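Side-chain contact in arginyl-trna synthetase (Thermus thermophilus, PDB 1IQ0), which probably joins L-arginine to its cognate tRNA at the expense of ATP, as a monomeric aminoacyl-tRNA synthetase of class I: residues Ala307-Phe310 with Trp311-Ile315. Numbering follows the deposited sequence.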
ATOM      1  N   ALA A 307      -6.160  -6.923  22.499  1.00 19.83           N
ATOM      2  CA  ALA A 307      -5.972  -8.374  22.511  1.00 16.76           C
ATOM      3  C   ALA A 307      -5.418  -8.873  21.174  1.00 17.90           C
ATOM      4  O   ALA A 307      -4.423  -9.596  21.131  1.00 20.23           O
ATOM      5  CB  ALA A 307      -7.306  -9.076  22.808  1.00 16.29           C
ATOM      6  N   PHE A 308      -6.079  -8.474  20.092  1.00 15.03           N
ATOM      7  CA  PHE A 308      -5.695  -8.860  18.740  1.00 15.40           C
ATOM      8  C   PHE A 308      -4.289  -8.348  18.402  1.00 15.42           C
ATOM      9  O   PHE A 308      -3.484  -9.068  17.817  1.00 17.57           O
ATOM     10  CB  PHE A 308      -6.735  -8.315  17.749  1.00 19.44           C
ATOM     11  CG  PHE A 308      -6.618  -8.879  16.354  1.00 18.60           C
ATOM     12  CD1 PHE A 308      -6.209 -10.191  16.146  1.00 19.13           C
ATOM     13  CD2 PHE A 308      -6.988  -8.110  15.249  1.00 17.83           C
ATOM     14  CE1 PHE A 308      -6.172 -10.731  14.854  1.00 18.38           C
ATOM     15  CE2 PHE A 308      -6.956  -8.641  13.960  1.00 18.00           C
ATOM     16  CZ  PHE A 308      -6.549  -9.952  13.763  1.00 15.04           C
ATOM     17  N   GLN A 309      -3.998  -7.103  18.764  1.00 20.64           N
ATOM     18  CA  GLN A 309      -2.674  -6.530  18.519  1.00 20.03           C
ATOM     19  C   GLN A 309      -1.618  -7.369  19.243  1.00 21.13           C
ATOM     20  O   GLN A 309      -0.541  -7.613  18.709  1.00 20.38           O
ATOM     21  CB  GLN A 309      -2.608  -5.094  19.044  1.00 21.09           C
ATOM     22  CG  GLN A 309      -1.277  -4.383  18.805  1.00 17.51           C
ATOM     23  CD  GLN A 309      -1.018  -4.106  17.330  1.00 21.85           C
ATOM     24  OE1 GLN A 309      -1.935  -3.760  16.586  1.00 23.76           O
ATOM     25  NE2 GLN A 309       0.237  -4.242  16.909  1.00 19.59           N
ATOM     26  N   PHE A 310      -1.929  -7.796  20.463  1.00 17.84           N
ATOM     27  CA  PHE A 310      -1.004  -8.608  21.246  1.00 15.75           C
ATOM     28  C   PHE A 310      -0.673  -9.924  20.541  1.00 17.54           C
ATOM     29  O   PHE A 310       0.477 -10.366  20.548  1.00 22.96           O
ATOM     30  CB  PHE A 310      -1.589  -8.893  22.638  1.00 14.11           C
ATOM     31  CG  PHE A 310      -1.384  -7.773  23.635  1.00 19.79           C
ATOM     32  CD1 PHE A 310      -1.723  -7.952  24.976  1.00 19.01           C
ATOM     33  CD2 PHE A 310      -0.846  -6.550  23.243  1.00 20.83           C
ATOM     34  CE1 PHE A 310      -1.531  -6.937  25.912  1.00 23.20           C
ATOM     35  CE2 PHE A 310      -0.650  -5.524  24.176  1.00 19.86           C
ATOM     36  CZ  PHE A 310      -0.994  -5.719  25.515  1.00 17.52           C
ATOM     37  N   TRP A 311      -1.680 -10.542  19.930  1.00 21.78           N
ATOM     38  CA  TRP A 311      -1.477 -11.798  19.220  1.00 19.30           C
ATOM     39  C   TRP A 311      -0.616 -11.563  17.986  1.00 21.78           C
ATOM     40  O   TRP A 311       0.290 -12.336  17.699  1.00 24.27           O
ATOM     41  CB  TRP A 311      -2.817 -12.400  18.794  1.00 12.87           C
ATOM     42  CG  TRP A 311      -2.657 -13.574  17.859  1.00 15.25           C
ATOM     43  CD1 TRP A 311      -2.363 -14.869  18.197  1.00 15.64           C
ATOM     44  CD2 TRP A 311      -2.717 -13.540  16.425  1.00 17.14           C
ATOM     45  NE1 TRP A 311      -2.233 -15.641  17.057  1.00 16.89           N
ATOM     46  CE2 TRP A 311      -2.445 -14.848  15.961  1.00 13.70           C
ATOM     47  CE3 TRP A 311      -2.969 -12.528  15.490  1.00 17.67           C
ATOM     48  CZ2 TRP A 311      -2.418 -15.170  14.600  1.00 16.13           C
ATOM     49  CZ3 TRP A 311      -2.943 -12.846  14.134  1.00 13.09           C
ATOM     50  CH2 TRP A 311      -2.670 -14.154  13.703  1.00 16.20           C
ATOM     51  N   LYS A 312      -0.905 -10.490  17.257  1.00 18.32           N
ATOM     52  CA  LYS A 312      -0.151 -10.158  16.049  1.00 17.62           C
ATOM     53  C   LYS A 312       1.343 -10.060  16.326  1.00 19.87           C
ATOM     54  O   LYS A 312       2.160 -10.484  15.505  1.00 21.42           O
ATOM     55  CB  LYS A 312      -0.631  -8.826  15.464  1.00 15.08           C
ATOM     56  CG  LYS A 312      -2.017  -8.858  14.824  1.00 14.80           C
ATOM     57  CD  LYS A 312      -2.336  -7.508  14.181  1.00 14.10           C
ATOM     58  CE  LYS A 312      -3.647  -7.532  13.397  1.00 14.77           C
ATOM     59  NZ  LYS A 312      -3.941  -6.162  12.866  1.00 15.47           N
ATOM     60  N   MET A 313       1.698  -9.503  17.483  1.00 20.70           N
ATOM     61  CA  MET A 313       3.103  -9.344  17.838  1.00 19.67           C
ATOM     62  C   MET A 313       3.668 -10.473  18.707  1.00 21.68           C
ATOM     63  O   MET A 313       4.754 -10.344  19.263  1.00 22.56           O
ATOM     64  CB  MET A 313       3.323  -7.972  18.502  1.00 16.81           C
ATOM     65  CG  MET A 313       3.040  -6.799  17.537  1.00 14.64           C
ATOM     66  SD  MET A 313       3.137  -5.149  18.263  1.00 22.15           S
ATOM     67  CE  MET A 313       4.086  -4.239  16.953  1.00 17.54           C
ATOM     68  N   GLY A 314       2.928 -11.573  18.819  1.00 21.44           N
ATOM     69  CA  GLY A 314       3.409 -12.716  19.580  1.00 20.48           C
ATOM     70  C   GLY A 314       3.337 -12.646  21.090  1.00 20.65           C
ATOM     71  O   GLY A 314       3.847 -13.526  21.784  1.00 20.92           O
ATOM     72  N   ILE A 315       2.706 -11.605  21.611  1.00 22.01           N
ATOM     73  CA  ILE A 315       2.574 -11.447  23.046  1.00 23.17           C
ATOM     74  C   ILE A 315       1.574 -12.469  23.576  1.00 25.30           C
ATOM     75  O   ILE A 315       1.730 -12.984  24.685  1.00 25.52           O
ATOM     76  CB  ILE A 315       2.114 -10.021  23.380  1.00 22.10           C
ATOM     77  CG1 ILE A 315       3.175  -9.028  22.889  1.00 18.95           C
ATOM     78  CG2 ILE A 315       1.853  -9.883  24.865  1.00 22.91           C
ATOM     79  CD1 ILE A 315       2.770  -7.560  23.029  1.00 17.78           C
TER
HETATM   80  O   HOH W   1      -4.088  -4.541  15.077  1.00 25.40           O
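The Phe308 ring carries Lys312 CE over one face: CE stands 3.9 Å from the ring centroid and 24° off the normal, a CH-pi contact leaning toward the rim at CE2. Trp311 runs alongside Phe308 in the same direction. Their planes differ by only 7°, yet the phenyl and six-membered indole centroids are 5.9 Å apart, so the rings are slid past one another and touch obliquely, Phe308 CE1 to Trp311 CE3 at 3.7 Å. One face of the Phe310 ring receives Ile315 CG2, while Phe310 CD2 meets Ile315 CD1 at 3.8 Å.

With its chain extended beyond CG, Lys312 passes the Phe308 ring and delivers NZ to a water at 2.7 Å; the same water donates to Gln309 OE1. The Gln309 chain, bent at chi2 (68°), also brings NE2 to Met313 SD, a weak bond of 3.3 Å. The stronger partners lie elsewhere: Glu108 forms a salt bridge with Lys312 NZ, and Thr349 hydrogen-bonds Gln309 NE2.

A Schellman motif ends the helix, with Gly314 at positive phi as C-prime and Ile315 N bonded to Phe310 O at 2.8 Å. At the C-terminal end of helix 301-312, in the catalytic domain, Phe310 and, just past the helix, Ile315 both touch Leu255 of helix 248-256 and Leu368 of helix 361-370, while Lys312 lies against strand 348-354 of the mixed sheet.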